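Local coordinates for MOSUB1, transcription cofactor (Magnaporthe oryzae, PDB 4AGH), which binds single-stranded DNA and, as a member of the PC4 family, probably acts as a transcription coactivator, at residues A[49-52]-A[56-59]. Residues are numbered along the deposited sequence; the frame is centred on the assembly and turned at random.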
# COMPACT_ATOMS: atom_id res chain seq x y z
N TRP A 49 -8.32 8.39 3.39
CA TRP A 49 -7.36 9.46 3.24
C TRP A 49 -6.96 9.49 1.77
O TRP A 49 -6.78 8.44 1.15
CB TRP A 49 -6.12 9.20 4.11
CG TRP A 49 -6.41 9.24 5.58
CD1 TRP A 49 -6.20 10.29 6.43
CD2 TRP A 49 -6.97 8.18 6.38
NE1 TRP A 49 -6.59 9.95 7.70
CE2 TRP A 49 -7.06 8.67 7.70
CE3 TRP A 49 -7.39 6.88 6.11
CZ2 TRP A 49 -7.57 7.89 8.75
CZ3 TRP A 49 -7.89 6.11 7.14
CH2 TRP A 49 -7.98 6.62 8.45
N GLU A 50 -6.86 10.68 1.18
CA GLU A 50 -6.43 10.77 -0.21
C GLU A 50 -4.90 10.79 -0.30
O GLU A 50 -4.24 11.52 0.44
CB GLU A 50 -7.00 12.03 -0.87
CG GLU A 50 -8.51 12.08 -0.84
CD GLU A 50 -9.08 13.33 -1.52
OE1 GLU A 50 -8.32 14.03 -2.22
OE2 GLU A 50 -10.28 13.60 -1.34
N ILE A 51 -4.35 10.00 -1.21
CA ILE A 51 -2.91 10.02 -1.45
C ILE A 51 -2.57 10.56 -2.84
O ILE A 51 -1.40 10.69 -3.19
CB ILE A 51 -2.26 8.63 -1.19
CG1 ILE A 51 -2.80 7.57 -2.15
CG2 ILE A 51 -2.47 8.23 0.28
CD1 ILE A 51 -2.00 6.24 -2.09
N SER A 52 -3.61 10.88 -3.61
CA SER A 52 -3.48 11.65 -4.84
C SER A 52 -4.89 12.03 -5.27
O SER A 52 -5.83 11.81 -4.53
CB SER A 52 -2.78 10.85 -5.94
OG SER A 52 -3.62 9.81 -6.41
N ARG A 56 -6.78 6.44 -2.93
CA ARG A 56 -7.19 6.55 -1.53
C ARG A 56 -6.58 5.43 -0.73
O ARG A 56 -6.32 4.35 -1.25
CB ARG A 56 -8.71 6.38 -1.44
CG ARG A 56 -9.51 7.42 -2.20
CD ARG A 56 -11.01 7.16 -2.05
NE ARG A 56 -11.80 8.19 -2.72
CZ ARG A 56 -13.11 8.34 -2.59
NH1 ARG A 56 -13.80 7.52 -1.81
NH2 ARG A 56 -13.74 9.32 -3.24
N VAL A 57 -6.37 5.69 0.56
CA VAL A 57 -6.18 4.60 1.51
C VAL A 57 -7.34 4.68 2.50
O VAL A 57 -7.62 5.74 3.05
CB VAL A 57 -4.84 4.68 2.24
CG1 VAL A 57 -4.70 3.49 3.19
CG2 VAL A 57 -3.70 4.66 1.23
N GLY A 58 -8.05 3.58 2.70
CA GLY A 58 -9.20 3.60 3.57
C GLY A 58 -9.23 2.35 4.41
O GLY A 58 -8.44 1.44 4.18
N ILE A 59 -10.13 2.31 5.38
CA ILE A 59 -10.29 1.11 6.20
C ILE A 59 -11.72 0.64 6.11
O ILE A 59 -12.65 1.41 6.37
CB ILE A 59 -9.95 1.40 7.67
CG1 ILE A 59 -8.49 1.85 7.80
CG2 ILE A 59 -10.18 0.16 8.52
CD1 ILE A 59 -8.18 2.49 9.14
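W49 carries its indole CG opposite the carbonyl carbon (chi1 -66°) and, with chi2 at -98°, swings the six-membered ring along the neighbouring strand, where I59, with CG1 likewise opposite its carbonyl carbon, brings CD1 to the ring edge, 4.1 Å from W49 CZ3. The same edge meets the carbonyl of V57 in the ring plane, CE3 lying 3.3 Å from V57 O, which probably suits the slightly positive C-H border of the indole. V57 O also accepts a nearly straight hydrogen bond from W49 N, 2.8 Å away, and V57 N gives one of the same length to W49 O. W49 and V57 are thus an antiparallel hydrogen-bonded pair in the hairpin of strands 47-50 and 55-62, part of the curved antiparallel sheet of the PC4 fold. R56 CA adds a C-H contact to W49 O at 3.3 Å. Just past the strand, I51 lays CG2 3.9 Å from V57 CG2; branched aliphatic chains suit this buried side, where A103 and F97 of the second subunit pack on W49 and V57. On the other face, E50 and R56 form the non-hydrogen-bonded pair: the long arginine, extended from CG to NE, carries its cation to the rings of F48 and Y73, while a charged glutamate suits an exposed position, E50 OE2 being hydrogen-bonded to Q40 NE2.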